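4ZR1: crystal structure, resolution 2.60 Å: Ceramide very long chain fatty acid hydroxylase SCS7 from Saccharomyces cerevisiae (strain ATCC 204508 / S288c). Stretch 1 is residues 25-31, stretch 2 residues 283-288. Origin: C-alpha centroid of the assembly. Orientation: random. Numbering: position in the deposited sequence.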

ATOM      1  N   SER A  25      -7.744  12.251 -14.028  1.00113.02           N
ATOM      2  CA  SER A  25      -7.511  11.519 -12.786  1.00 95.54           C
ATOM      3  C   SER A  25      -6.213  11.918 -12.102  1.00 87.14           C
ATOM      4  O   SER A  25      -6.025  11.651 -10.916  1.00 84.64           O
ATOM      5  CB  SER A  25      -7.503  10.012 -13.044  1.00 91.96           C
ATOM      6  OG  SER A  25      -6.334   9.617 -13.736  1.00 96.11           O
ATOM      7  N   THR A  26      -5.322  12.550 -12.856  1.00 87.78           N
ATOM      8  CA  THR A  26      -4.005  12.924 -12.347  1.00 89.06           C
ATOM      9  C   THR A  26      -4.059  14.173 -11.486  1.00 93.45           C
ATOM     10  O   THR A  26      -3.046  14.586 -10.930  1.00 96.10           O
ATOM     11  CB  THR A  26      -3.000  13.159 -13.500  1.00 92.42           C
ATOM     12  OG1 THR A  26      -3.406  14.298 -14.271  1.00 94.02           O
ATOM     13  CG2 THR A  26      -2.916  11.939 -14.400  1.00 85.71           C
ATOM     14  N   THR A  27      -5.239  14.778 -11.385  1.00100.27           N
ATOM     15  CA  THR A  27      -5.393  16.003 -10.620  1.00102.82           C
ATOM     16  C   THR A  27      -6.121  15.706  -9.314  1.00102.45           C
ATOM     17  O   THR A  27      -7.255  15.220  -9.314  1.00102.84           O
ATOM     18  CB  THR A  27      -6.156  17.096 -11.410  1.00112.77           C
ATOM     19  OG1 THR A  27      -7.490  16.654 -11.688  1.00125.01           O
ATOM     20  CG2 THR A  27      -5.449  17.404 -12.724  1.00111.29           C
ATOM     21  N   PHE A  28      -5.442  15.991  -8.208  1.00 92.87           N
ATOM     22  CA  PHE A  28      -5.993  15.812  -6.878  1.00103.41           C
ATOM     23  C   PHE A  28      -7.225  16.697  -6.687  1.00109.39           C
ATOM     24  O   PHE A  28      -7.314  17.770  -7.280  1.00116.32           O
ATOM     25  CB  PHE A  28      -4.919  16.124  -5.831  1.00106.99           C
ATOM     26  CG  PHE A  28      -3.682  15.272  -5.964  1.00103.86           C
ATOM     27  CD1 PHE A  28      -3.777  13.887  -5.995  1.00 99.52           C
ATOM     28  CD2 PHE A  28      -2.428  15.855  -6.094  1.00100.31           C
ATOM     29  CE1 PHE A  28      -2.643  13.098  -6.130  1.00 94.69           C
ATOM     30  CE2 PHE A  28      -1.288  15.070  -6.231  1.00 99.50           C
ATOM     31  CZ  PHE A  28      -1.397  13.686  -6.249  1.00 93.34           C
ATOM     32  N   VAL A  29      -8.181  16.235  -5.884  1.00103.22           N
ATOM     33  CA  VAL A  29      -9.410  16.987  -5.647  1.00111.34           C
ATOM     34  C   VAL A  29      -9.624  17.237  -4.151  1.00113.87           C
ATOM     35  O   VAL A  29      -9.197  16.437  -3.319  1.00114.67           O
ATOM     36  CB  VAL A  29     -10.647  16.259  -6.229  1.00113.19           C
ATOM     37  CG1 VAL A  29     -11.762  17.257  -6.520  1.00126.35           C
ATOM     38  CG2 VAL A  29     -10.282  15.518  -7.500  1.00103.70           C
ATOM     39  N   LYS A  30     -10.272  18.352  -3.810  1.00113.24           N
ATOM     40  CA  LYS A  30     -10.512  18.674  -2.409  1.00112.45           C
ATOM     41  C   LYS A  30     -11.561  17.717  -1.871  1.00112.79           C
ATOM     42  O   LYS A  30     -11.561  17.399  -0.685  1.00117.58           O
ATOM     43  CB  LYS A  30     -10.963  20.127  -2.225  1.00119.78           C
ATOM     44  CG  LYS A  30     -12.446  20.281  -1.918  1.00132.58           C
ATOM     45  CD  LYS A  30     -12.895  21.711  -2.072  1.00141.65           C
ATOM     46  CE  LYS A  30     -14.145  21.786  -2.922  1.00141.93           C
ATOM     47  NZ  LYS A  30     -14.382  23.179  -3.358  1.00146.22           N
ATOM     48  N   GLU A  31     -12.444  17.247  -2.747  1.00110.33           N
ATOM     49  CA  GLU A  31     -13.471  16.293  -2.359  1.00116.56           C
ATOM     50  C   GLU A  31     -13.555  15.189  -3.409  1.00109.99           C
ATOM     51  O   GLU A  31     -13.483  15.450  -4.607  1.00108.89           O
ATOM     52  CB  GLU A  31     -14.825  16.992  -2.164  1.00126.94           C
ATOM     53  CG  GLU A  31     -15.536  16.523  -0.905  1.00140.40           C
ATOM     54  CD  GLU A  31     -14.982  17.163   0.357  1.00144.81           C
ATOM     55  OE1 GLU A  31     -14.698  18.380   0.342  1.00150.25           O
ATOM     56  OE2 GLU A  31     -14.815  16.438   1.360  1.00143.07           O
ATOM     57  N   PRO A 283      -4.659  20.311   2.849  1.00107.87           N
ATOM     58  CA  PRO A 283      -4.314  20.826   1.521  1.00102.48           C
ATOM     59  C   PRO A 283      -4.241  19.711   0.482  1.00107.89           C
ATOM     60  O   PRO A 283      -4.131  18.534   0.838  1.00107.54           O
ATOM     61  CB  PRO A 283      -2.927  21.446   1.730  1.00 93.54           C
ATOM     62  CG  PRO A 283      -2.719  21.492   3.211  1.00102.84           C
ATOM     63  CD  PRO A 283      -3.522  20.386   3.776  1.00104.48           C
ATOM     64  N   LEU A 284      -4.282  20.079  -0.793  1.00107.13           N
ATOM     65  CA  LEU A 284      -3.985  19.128  -1.859  1.00100.44           C
ATOM     66  C   LEU A 284      -2.475  18.881  -1.902  1.00103.56           C
ATOM     67  O   LEU A 284      -1.689  19.665  -1.356  1.00 95.71           O
ATOM     68  CB  LEU A 284      -4.482  19.646  -3.209  1.00 87.13           C
ATOM     69  CG  LEU A 284      -5.963  20.009  -3.329  1.00 91.71           C
ATOM     70  CD1 LEU A 284      -6.283  20.499  -4.737  1.00 89.77           C
ATOM     71  CD2 LEU A 284      -6.845  18.834  -2.960  1.00 96.05           C
ATOM     72  N   SER A 285      -2.061  17.790  -2.538  1.00103.10           N
ATOM     73  CA  SER A 285      -0.638  17.537  -2.717  1.00 94.71           C
ATOM     74  C   SER A 285      -0.129  18.301  -3.942  1.00103.64           C
ATOM     75  O   SER A 285      -0.902  18.621  -4.851  1.00101.69           O
ATOM     76  CB  SER A 285      -0.370  16.037  -2.839  1.00 89.34           C
ATOM     77  OG  SER A 285      -0.456  15.406  -1.569  1.00 82.54           O
ATOM     78  N   LYS A 286       1.163  18.618  -3.958  1.00109.42           N
ATOM     79  CA  LYS A 286       1.698  19.471  -5.013  1.00109.51           C
ATOM     80  C   LYS A 286       1.860  18.680  -6.300  1.00110.18           C
ATOM     81  O   LYS A 286       2.194  17.500  -6.273  1.00110.93           O
ATOM     82  CB  LYS A 286       3.027  20.118  -4.585  1.00119.59           C
ATOM     83  CG  LYS A 286       4.196  19.174  -4.309  1.00133.40           C
ATOM     84  CD  LYS A 286       5.348  19.935  -3.638  1.00140.65           C
ATOM     85  CE  LYS A 286       6.591  19.072  -3.424  1.00136.64           C
ATOM     86  NZ  LYS A 286       7.325  18.794  -4.696  1.00129.04           N
ATOM     87  N   MET A 287       1.582  19.333  -7.425  1.00115.16           N
ATOM     88  CA  MET A 287       1.738  18.714  -8.732  1.00109.41           C
ATOM     89  C   MET A 287       2.869  19.433  -9.453  1.00108.91           C
ATOM     90  O   MET A 287       2.632  20.186 -10.401  1.00105.47           O
ATOM     91  CB  MET A 287       0.437  18.777  -9.539  1.00109.25           C
ATOM     92  CG  MET A 287      -0.829  18.506  -8.716  1.00101.87           C
ATOM     93  SD  MET A 287      -2.309  18.240  -9.723  1.00118.79           S
ATOM     94  CE  MET A 287      -3.598  18.840  -8.641  1.00 76.29           C
ATOM     95  N   LYS A 288       4.092  19.179  -8.989  1.00115.05           N
ATOM     96  CA  LYS A 288       5.285  19.938  -9.365  1.00120.31           C
ATOM     97  C   LYS A 288       5.572  19.972 -10.868  1.00122.69           C
ATOM     98  O   LYS A 288       6.023  20.984 -11.395  1.00131.71           O
ATOM     99  CB  LYS A 288       6.508  19.375  -8.621  1.00123.28           C
ATOM    100  CG  LYS A 288       7.635  20.376  -8.437  1.00141.82           C
ATOM    101  CD  LYS A 288       8.798  19.741  -7.711  1.00146.05           C
ATOM    102  CE  LYS A 288       9.806  20.773  -7.242  1.00152.57           C
ATOM    103  NZ  LYS A 288      10.591  20.276  -6.077  1.00154.45           N
TER

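Two irregular segments, more than 250 residues apart in sequence, pass each other in roughly opposite directions, and no hydrogen bond joins them. Without backbone pairing, the contact rests on how a few side chains are aimed, and Phe-28 is the centre of it. Its CA-to-CB bond points toward the other segment, and with chi1 at -58° (m) and chi2 at -53° the ring reaches past Leu-284 to lie beside Ser-285 and the carbonyl of Lys-286. Here the ring presents its edge: Phe-28 CD2 is 3.4 Å from Ser-285 O, and Phe-28 CE2 is 4.2 Å from Lys-286 O. Both carbonyl oxygens lie near the ring plane, where the slightly positive ring hydrogens make an aromatic edge a tolerable neighbour for oxygen. Ser-285 also packs its CB 3.6 Å from Phe-28 CE2, while its OG, on an m rotamer, is hydrogen-bonded elsewhere in the structure, so the small side chain fits beside the aromatic ring without leaving its hydroxyl unsatisfied.

The CA-to-CB bonds of Leu-284 and Met-287 also point toward the first segment, and the two side chains meet it at different places along its length. Leu-284 takes the m, t rotamer (-56°, -180°), which brings its methyls over the backbone following Phe-28. Leu-284 CD2 lies 3.4 Å from Val-29 O and 3.6 Å from Lys-30 N, whereas Leu-284 CD1 is 3.9 Å from Phe-28 O. Side chain to side chain, the approach is looser, 4.4 Å from Leu-284 CD2 to Phe-28 CB; much of this leucine's packing is therefore against main chain.

Met-287 is the more extended reach. From chi1 of -40° (m), chi2 and chi3 are both t, at -168° and -150°, carrying the thioether to the backbone on the N-terminal side of Phe-28. The terminal methyl, Met-287 CE, stops 3.4 Å from Phe-28 N and 3.9 Å from Thr-27 CA, and Met-287 SD is 3.9 Å from Thr-26 O. On the way, Met-287 CG passes 4.1 Å from Phe-28 CD2. The sulfur itself sits obliquely to the ring, with Met-287 SD 5.2 Å from the centroid of the Phe-28 ring.

The remaining side chains contribute less. Val-29 and Lys-286 direct their CA-to-CB bonds away, and the side chain of Lys-30 starts sideways before its end leads away, leaving Lys-30 CB 4.4 Å from Leu-284 CD2. The rule to read here is economical: one buried aromatic, edge against carbonyls, with a leucine and a methionine packed on the backbone after and before it.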